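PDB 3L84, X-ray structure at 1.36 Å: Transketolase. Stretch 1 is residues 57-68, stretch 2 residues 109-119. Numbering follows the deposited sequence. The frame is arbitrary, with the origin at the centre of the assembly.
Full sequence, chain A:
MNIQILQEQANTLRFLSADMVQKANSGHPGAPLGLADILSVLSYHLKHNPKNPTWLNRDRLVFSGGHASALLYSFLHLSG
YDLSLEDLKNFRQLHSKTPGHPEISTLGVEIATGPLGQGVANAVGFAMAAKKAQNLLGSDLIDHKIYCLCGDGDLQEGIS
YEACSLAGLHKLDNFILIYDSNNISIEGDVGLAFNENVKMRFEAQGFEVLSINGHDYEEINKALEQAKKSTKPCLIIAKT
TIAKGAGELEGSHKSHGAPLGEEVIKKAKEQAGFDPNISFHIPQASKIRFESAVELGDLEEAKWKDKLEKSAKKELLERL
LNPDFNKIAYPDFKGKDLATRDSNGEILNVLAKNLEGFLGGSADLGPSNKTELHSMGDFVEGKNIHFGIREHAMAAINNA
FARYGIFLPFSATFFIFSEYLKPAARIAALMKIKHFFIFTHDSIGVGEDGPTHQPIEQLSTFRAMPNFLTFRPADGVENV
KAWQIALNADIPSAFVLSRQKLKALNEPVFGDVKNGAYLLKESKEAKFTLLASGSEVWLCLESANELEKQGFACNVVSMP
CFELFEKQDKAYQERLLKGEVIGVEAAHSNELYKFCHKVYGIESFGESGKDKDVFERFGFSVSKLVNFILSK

Stretch 1 (57-68) NRDRLVFSGGHA
Stretch 2, residues 109-119: VEIATGPLGQG

Two glycines of this transketolase sit where backbone meets backbone: Gly-119 packs against Ser-64 (CA to CA 3.9 Å) and Gly-66 against Gly-114 (CA to CA 4.3 Å), leaving no room for a CB on Gly-119 or Gly-66. An ideal CB on Gly-119 would lie 2.4 Å from Ser-64 CA, and one on Gly-66 2.6 Å from Thr-113 O. Stretch 1 runs as a strand over 60-63, then passes through loop into a short 3-10 segment at 66-67; stretch 2 is loop until a type II turn, Pro-115 to Gln-118, leads into a helix beginning at Gln-118. Gly-117, its N-cap, has phi/psi 88/-34, angles that call for glycine.

At the far end, Glu-110 (chi1 m, chi2 m, chi3 -14°) points toward stretch 1 and forms a two-pronged salt bridge with the guanidinium edge of Arg-58 (p, t, t, chi4 -89°): NE of Arg-58 to OE2 of Glu-110, 2.8 Å and nearly linear at 176°, and NH2 of Arg-58 to OE1 of Glu-110, 2.9 Å. Arg-60 (m, m, t, chi4 -83°) instead gives NH1 to Arg-58 O, 2.8 Å, bracing the backbone two residues earlier. Water 1 accepts from Leu-61 N (2.9 Å from its O) and donates to Glu-110 OE2 (2.6 Å from its O); water 3 links Leu-61 O and Glu-110 N, its O at 2.7 and 3.0 Å.

Midway, Val-62 (chi1 t) points toward stretch 2, its CG1 4.2 Å from Ile-111 CG2 and likewise 4.2 Å from Thr-113 CG2. Thr-113 (chi1 p) donates OG1 to Phe-63 O at 2.8 Å, tying side chain to strand backbone. Beyond it, water 4 donates to Ser-64 O and Pro-115 O, each 2.7 Å from its O, and accepts from Gly-119 N at 3.1 Å, joining loop, turn and helix start.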

# COMPACT_ATOMS: atom_id res chain seq x y z
N ASN A 57 -30.97 -10.72 -0.33
CA ASN A 57 -31.50 -9.38 -0.08
C ASN A 57 -31.45 -8.98 1.39
O ASN A 57 -32.15 -8.05 1.78
CB ASN A 57 -32.92 -9.20 -0.67
CG ASN A 57 -33.32 -7.73 -0.79
OD1 ASN A 57 -32.54 -6.90 -1.18
ND2 ASN A 57 -34.57 -7.42 -0.41
N ARG A 58 -30.65 -9.66 2.18
CA ARG A 58 -30.41 -9.24 3.55
C ARG A 58 -29.71 -7.88 3.61
O ARG A 58 -28.93 -7.52 2.73
CB ARG A 58 -29.54 -10.25 4.28
CG ARG A 58 -28.11 -10.31 3.81
CD ARG A 58 -27.39 -11.52 4.34
NE ARG A 58 -25.97 -11.52 3.98
CZ ARG A 58 -25.52 -12.07 2.87
NH1 ARG A 58 -26.34 -12.57 1.96
NH2 ARG A 58 -24.23 -12.12 2.61
N ASP A 59 -29.96 -7.11 4.66
CA ASP A 59 -29.07 -5.99 4.95
C ASP A 59 -27.66 -6.53 5.23
O ASP A 59 -27.51 -7.59 5.83
CB ASP A 59 -29.52 -5.22 6.17
CG ASP A 59 -30.80 -4.45 5.97
OD1 ASP A 59 -31.23 -4.17 4.82
OD2 ASP A 59 -31.44 -4.09 6.99
N ARG A 60 -26.65 -5.79 4.81
CA ARG A 60 -25.25 -6.17 5.02
C ARG A 60 -24.70 -5.28 6.15
O ARG A 60 -24.67 -4.07 6.02
CB ARG A 60 -24.38 -6.01 3.75
CG ARG A 60 -24.87 -6.63 2.42
CD ARG A 60 -24.99 -8.10 2.55
NE ARG A 60 -25.00 -8.85 1.27
CZ ARG A 60 -26.06 -9.05 0.48
NH1 ARG A 60 -27.23 -8.49 0.76
NH2 ARG A 60 -25.98 -9.86 -0.58
N LEU A 61 -24.23 -5.89 7.24
CA LEU A 61 -23.64 -5.22 8.37
C LEU A 61 -22.14 -5.43 8.32
O LEU A 61 -21.69 -6.56 8.21
CB LEU A 61 -24.20 -5.80 9.66
CG LEU A 61 -23.65 -5.31 10.99
CD1 LEU A 61 -23.89 -3.83 11.12
CD2 LEU A 61 -24.26 -6.14 12.14
N VAL A 62 -21.38 -4.35 8.38
CA VAL A 62 -19.91 -4.40 8.38
C VAL A 62 -19.34 -3.65 9.60
O VAL A 62 -19.57 -2.45 9.76
CB VAL A 62 -19.32 -3.75 7.14
CG1 VAL A 62 -17.76 -3.79 7.16
CG2 VAL A 62 -19.84 -4.42 5.84
N PHE A 63 -18.56 -4.34 10.42
CA PHE A 63 -17.77 -3.72 11.50
C PHE A 63 -16.41 -3.37 10.91
O PHE A 63 -15.55 -4.23 10.84
CB PHE A 63 -17.56 -4.69 12.67
CG PHE A 63 -18.69 -4.77 13.64
CD1 PHE A 63 -19.98 -5.03 13.25
CD2 PHE A 63 -18.43 -4.72 15.02
CE1 PHE A 63 -21.04 -5.12 14.21
CE2 PHE A 63 -19.45 -4.83 15.95
CZ PHE A 63 -20.75 -5.03 15.53
N SER A 64 -16.16 -2.13 10.50
CA SER A 64 -14.87 -1.79 9.95
C SER A 64 -13.75 -1.88 10.98
O SER A 64 -12.65 -2.30 10.67
CB SER A 64 -14.92 -0.41 9.29
OG SER A 64 -13.70 -0.18 8.58
N GLY A 65 -14.08 -1.54 12.22
CA GLY A 65 -13.17 -1.71 13.32
C GLY A 65 -13.31 -3.15 13.78
O GLY A 65 -14.08 -3.44 14.70
N GLY A 66 -12.57 -4.06 13.15
CA GLY A 66 -12.67 -5.49 13.45
C GLY A 66 -12.25 -5.79 14.87
O GLY A 66 -12.62 -6.83 15.42
N HIS A 67 -11.51 -4.88 15.49
CA HIS A 67 -11.16 -5.00 16.90
C HIS A 67 -12.37 -5.13 17.79
O HIS A 67 -12.22 -5.69 18.87
CB HIS A 67 -10.25 -3.86 17.37
CG HIS A 67 -10.82 -2.51 17.14
ND1 HIS A 67 -11.62 -1.86 18.05
CD2 HIS A 67 -10.74 -1.71 16.06
CE1 HIS A 67 -11.97 -0.69 17.55
NE2 HIS A 67 -11.47 -0.59 16.33
N ALA A 68 -13.54 -4.64 17.37
CA ALA A 68 -14.77 -4.75 18.14
C ALA A 68 -15.51 -6.08 17.94
O ALA A 68 -16.72 -6.19 18.18
CB ALA A 68 -15.67 -3.52 17.84
N VAL A 109 -20.50 -13.40 9.52
CA VAL A 109 -19.52 -12.35 9.29
C VAL A 109 -19.50 -12.04 7.79
O VAL A 109 -19.21 -12.90 6.95
CB VAL A 109 -18.14 -12.79 9.76
CG1 VAL A 109 -17.09 -11.80 9.27
CG2 VAL A 109 -18.10 -12.93 11.29
N GLU A 110 -19.79 -10.80 7.43
CA GLU A 110 -19.94 -10.47 6.02
C GLU A 110 -18.63 -10.44 5.27
O GLU A 110 -18.58 -10.80 4.09
CB GLU A 110 -20.66 -9.12 5.87
CG GLU A 110 -22.15 -9.16 6.27
CD GLU A 110 -23.04 -9.98 5.36
OE1 GLU A 110 -22.59 -10.34 4.25
OE2 GLU A 110 -24.18 -10.24 5.79
N ILE A 111 -17.60 -9.96 5.92
CA ILE A 111 -16.30 -9.75 5.28
C ILE A 111 -15.28 -9.67 6.38
O ILE A 111 -15.60 -9.25 7.49
CB ILE A 111 -16.35 -8.50 4.36
CG1 ILE A 111 -15.11 -8.40 3.46
CG2 ILE A 111 -16.49 -7.22 5.16
CD1 ILE A 111 -15.38 -7.67 2.15
N ALA A 112 -14.08 -10.17 6.14
CA ALA A 112 -13.02 -10.08 7.11
C ALA A 112 -12.58 -8.66 7.26
O ALA A 112 -12.38 -7.98 6.26
CB ALA A 112 -11.81 -10.98 6.70
N THR A 113 -12.45 -8.19 8.49
CA THR A 113 -11.98 -6.83 8.75
C THR A 113 -10.97 -6.85 9.86
O THR A 113 -10.84 -7.78 10.60
CB THR A 113 -13.13 -5.84 9.10
OG1 THR A 113 -13.75 -6.26 10.30
CG2 THR A 113 -14.16 -5.73 7.93
N GLY A 114 -10.29 -5.75 10.04
CA GLY A 114 -9.18 -5.69 11.00
C GLY A 114 -8.29 -4.53 10.64
O GLY A 114 -8.27 -3.53 11.34
N PRO A 115 -7.59 -4.61 9.51
CA PRO A 115 -6.77 -3.48 9.04
C PRO A 115 -7.70 -2.29 8.82
O PRO A 115 -8.72 -2.41 8.13
CB PRO A 115 -6.16 -4.01 7.74
CG PRO A 115 -6.25 -5.55 7.92
CD PRO A 115 -7.56 -5.75 8.57
N LEU A 116 -7.40 -1.17 9.45
CA LEU A 116 -8.32 -0.06 9.52
C LEU A 116 -8.57 0.56 8.15
O LEU A 116 -7.71 0.56 7.24
CB LEU A 116 -7.82 0.97 10.55
CG LEU A 116 -7.84 0.48 12.01
CD1 LEU A 116 -6.92 1.29 12.93
CD2 LEU A 116 -9.28 0.51 12.52
N GLY A 117 -9.77 1.07 8.00
CA GLY A 117 -10.23 1.66 6.76
C GLY A 117 -10.85 0.68 5.80
O GLY A 117 -11.75 1.03 5.05
N GLN A 118 -10.36 -0.56 5.78
CA GLN A 118 -10.82 -1.55 4.79
C GLN A 118 -12.33 -1.68 4.80
O GLN A 118 -12.98 -1.67 3.75
CB GLN A 118 -10.22 -2.96 5.03
CG GLN A 118 -8.71 -3.11 4.87
CD GLN A 118 -8.22 -2.82 3.48
OE1 GLN A 118 -8.84 -3.27 2.49
NE2 GLN A 118 -7.09 -2.09 3.39
N GLY A 119 -12.89 -1.81 5.99
CA GLY A 119 -14.30 -2.12 6.13
C GLY A 119 -15.19 -1.02 5.57
O GLY A 119 -16.26 -1.29 5.03
O HOH W 1 -25.07 -8.68 7.67
O HOH W 2 -22.52 -10.25 0.93
O HOH W 3 -20.65 -8.79 9.42
O HOH W 4 -11.34 -2.97 8.46